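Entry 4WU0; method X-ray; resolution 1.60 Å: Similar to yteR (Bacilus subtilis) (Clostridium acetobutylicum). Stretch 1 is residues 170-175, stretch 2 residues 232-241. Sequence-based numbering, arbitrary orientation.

Stretch 1 (170-175) KTGLLY
Stretch 2 232-241: NCVTALLKVQ

Stretch 1 has no regular helix or strand. Lys 170 has phi/psi of -69/-54 and Thr 171 of -95/-23. Gly 172 turns to a positive phi, at 83/-4. From there the chain straightens: Leu 173 lies at -79/161, Leu 174 at -114/135 and Tyr 175 at -68/157.

Stretch 2 is helical from Asn 232, continuing a helix that begins earlier in the chain. Phi runs from -53 to -69 and psi from -27 to -46 between Asn 232 and Lys 239. Ala 236 N donates a hydrogen bond to Asn 232 O at 3.0 Å, and Leu 237 N to Cys 233 O at 2.8 Å. Leu 238 N likewise donates to Val 234 O at 2.8 Å, and Lys 239 N to Thr 235 O at 3.2 Å. The pattern then tightens: Val 240 N donates a hydrogen bond to Leu 237 O at 3.1 Å, three residues back. Val 240 itself sits at -110/8, and Gln 241 at -59/137 leaves the helical conformation.

The two backbones come closest at Gly 172 and Ala 236, whose CA atoms are 5.1 Å apart. Ala 236 points its CB toward the loop. Ala 236 CB lies 3.3 Å from Thr 171 O and 3.5 Å from Gly 172 C, so the loop backbone packs directly on it. Gly 172 suits this site for two reasons. An ideal CB on Gly 172 would lie 3.1 Å from Ala 236 CB, which is tight. At these backbone angles it would also be jammed against the carbonyl O of Thr 171.

Thr 171 has chi1 p. Thr 171 OG1 accepts a hydrogen bond from Leu 173 N at 3.0 Å, with an angle of 160° at the hydrogen. This bond spans Gly 172 and ties the turn together within stretch 1.

No direct hydrogen bond joins the stretches. Two waters do so instead, and both donate to Thr 171 O. Water 1 is 2.8 Å from Thr 171 O and donates also to Ala 236 O, again at 2.8 Å. Water 2 is 2.9 Å from Thr 171 O and accepts from Lys 239 NZ at 2.7 Å. Lys 239 reaches it with an extended side chain, chi1 m followed by three t angles.

Leu 173 has the largest covered area of the contact, 71 Å². Its CB points sideways, but rotamer m, t brings its end nearer the helix. Leu 173 CD2 lies 3.8 Å from Ala 236 CB and 3.8 Å from Leu 237 CD2. Leu 237 is also m, t, and its end too comes nearer. Leu 173 CD1 is 4.3 Å from Val 240 CG2; Val 240 has chi1 m and points toward the loop.

Leu 174 is m, p. Leu 174 CD1 approaches Cys 233 SG at 4.0 Å, an apolar contact three residues, a little under one turn, before Ala 236. Cys 233 has chi1 m. The contact buries 291 Å² in all, both sides summed. It combines close backbone packing, apolar side chains and water bridges.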

# COMPACT_ATOMS: atom_id res chain seq x y z
N LYS A 170 -15.43 -10.27 15.04
CA LYS A 170 -16.01 -9.33 15.98
C LYS A 170 -15.98 -7.90 15.45
O LYS A 170 -17.01 -7.23 15.37
CB LYS A 170 -15.30 -9.43 17.34
CG LYS A 170 -15.83 -8.45 18.36
CD LYS A 170 -15.08 -8.55 19.68
CE LYS A 170 -15.46 -7.39 20.61
NZ LYS A 170 -15.15 -6.06 20.00
N THR A 171 -14.80 -7.43 15.06
CA THR A 171 -14.64 -6.03 14.66
C THR A 171 -14.77 -5.83 13.15
O THR A 171 -15.03 -4.72 12.70
CB THR A 171 -13.26 -5.48 15.05
OG1 THR A 171 -12.24 -6.21 14.36
CG2 THR A 171 -13.04 -5.56 16.59
N GLY A 172 -14.53 -6.89 12.38
CA GLY A 172 -14.44 -6.76 10.94
C GLY A 172 -13.08 -6.30 10.43
O GLY A 172 -12.84 -6.26 9.23
N LEU A 173 -12.17 -6.00 11.35
CA LEU A 173 -10.82 -5.64 10.97
C LEU A 173 -10.01 -6.89 10.65
O LEU A 173 -10.39 -8.00 11.04
CB LEU A 173 -10.16 -4.83 12.10
CG LEU A 173 -10.83 -3.50 12.46
CD1 LEU A 173 -10.25 -2.96 13.75
CD2 LEU A 173 -10.67 -2.46 11.36
N LEU A 174 -8.90 -6.72 9.93
CA LEU A 174 -8.01 -7.83 9.59
C LEU A 174 -6.67 -7.65 10.29
O LEU A 174 -6.10 -6.55 10.32
CB LEU A 174 -7.77 -7.93 8.07
CG LEU A 174 -8.89 -8.52 7.21
CD1 LEU A 174 -10.09 -7.61 7.16
CD2 LEU A 174 -8.39 -8.81 5.79
N TYR A 175 -6.19 -8.73 10.87
CA TYR A 175 -4.90 -8.73 11.53
C TYR A 175 -3.78 -8.56 10.52
O TYR A 175 -3.92 -8.89 9.35
CB TYR A 175 -4.70 -10.03 12.30
CG TYR A 175 -5.67 -10.22 13.42
CD1 TYR A 175 -5.43 -9.70 14.68
CD2 TYR A 175 -6.84 -10.94 13.23
CE1 TYR A 175 -6.34 -9.88 15.71
CE2 TYR A 175 -7.75 -11.10 14.25
CZ TYR A 175 -7.49 -10.57 15.48
OH TYR A 175 -8.38 -10.75 16.51
N ASN A 232 -16.95 -3.91 3.65
CA ASN A 232 -16.85 -4.42 5.02
C ASN A 232 -15.65 -3.86 5.77
O ASN A 232 -15.74 -3.57 6.97
CB ASN A 232 -16.79 -5.96 5.01
CG ASN A 232 -18.10 -6.59 4.59
OD1 ASN A 232 -19.15 -5.96 4.62
ND2 ASN A 232 -18.03 -7.85 4.20
N CYS A 233 -14.53 -3.70 5.07
CA CYS A 233 -13.33 -3.14 5.68
C CYS A 233 -13.57 -1.68 6.05
O CYS A 233 -13.14 -1.24 7.11
CB CYS A 233 -12.13 -3.23 4.73
SG CYS A 233 -11.43 -4.91 4.55
N VAL A 234 -14.25 -0.94 5.18
CA VAL A 234 -14.52 0.46 5.43
C VAL A 234 -15.46 0.60 6.61
O VAL A 234 -15.23 1.45 7.48
CB VAL A 234 -15.10 1.14 4.16
CG1 VAL A 234 -15.76 2.50 4.49
CG2 VAL A 234 -14.00 1.29 3.12
N THR A 235 -16.52 -0.21 6.66
CA THR A 235 -17.39 -0.22 7.83
C THR A 235 -16.60 -0.44 9.12
O THR A 235 -16.78 0.26 10.13
CB THR A 235 -18.48 -1.30 7.69
OG1 THR A 235 -19.29 -0.96 6.56
CG2 THR A 235 -19.34 -1.42 8.93
N ALA A 236 -15.69 -1.41 9.08
CA ALA A 236 -14.91 -1.75 10.27
C ALA A 236 -13.96 -0.61 10.64
O ALA A 236 -13.76 -0.31 11.82
CB ALA A 236 -14.15 -3.03 10.04
N LEU A 237 -13.34 0.01 9.65
CA LEU A 237 -12.44 1.12 9.93
C LEU A 237 -13.19 2.35 10.44
O LEU A 237 -12.68 3.06 11.30
CB LEU A 237 -11.60 1.47 8.70
CG LEU A 237 -10.58 0.41 8.34
CD1 LEU A 237 -10.10 0.59 6.89
CD2 LEU A 237 -9.40 0.46 9.31
N LEU A 238 -14.38 2.62 9.93
CA LEU A 238 -15.10 3.78 10.41
C LEU A 238 -15.50 3.64 11.88
O LEU A 238 -15.59 4.63 12.61
CB LEU A 238 -16.33 4.08 9.52
CG LEU A 238 -15.93 4.64 8.14
CD1 LEU A 238 -17.12 4.76 7.21
CD2 LEU A 238 -15.28 6.00 8.28
N LYS A 239 -15.72 2.40 12.33
CA LYS A 239 -16.01 2.17 13.75
C LYS A 239 -14.86 2.56 14.68
O LYS A 239 -15.10 2.88 15.85
CB LYS A 239 -16.37 0.70 14.00
CG LYS A 239 -17.75 0.28 13.46
CD LYS A 239 -17.96 -1.22 13.67
CE LYS A 239 -19.28 -1.67 13.09
NZ LYS A 239 -19.38 -3.15 13.02
N VAL A 240 -13.63 2.52 14.19
CA VAL A 240 -12.48 2.84 15.02
C VAL A 240 -11.79 4.15 14.64
O VAL A 240 -10.75 4.48 15.21
CB VAL A 240 -11.45 1.67 15.07
CG1 VAL A 240 -12.07 0.47 15.79
CG2 VAL A 240 -10.90 1.32 13.68
N GLN A 241 -12.41 4.92 13.74
CA GLN A 241 -11.90 6.24 13.42
C GLN A 241 -11.90 7.07 14.69
O GLN A 241 -12.86 7.04 15.44
CB GLN A 241 -12.80 6.91 12.39
CG GLN A 241 -12.34 8.28 11.91
CD GLN A 241 -13.41 8.99 11.08
OE1 GLN A 241 -14.60 8.89 11.36
NE2 GLN A 241 -12.99 9.72 10.09
O HOH W 1 -14.22 -2.27 13.82
O HOH W 2 -17.41 -3.85 11.29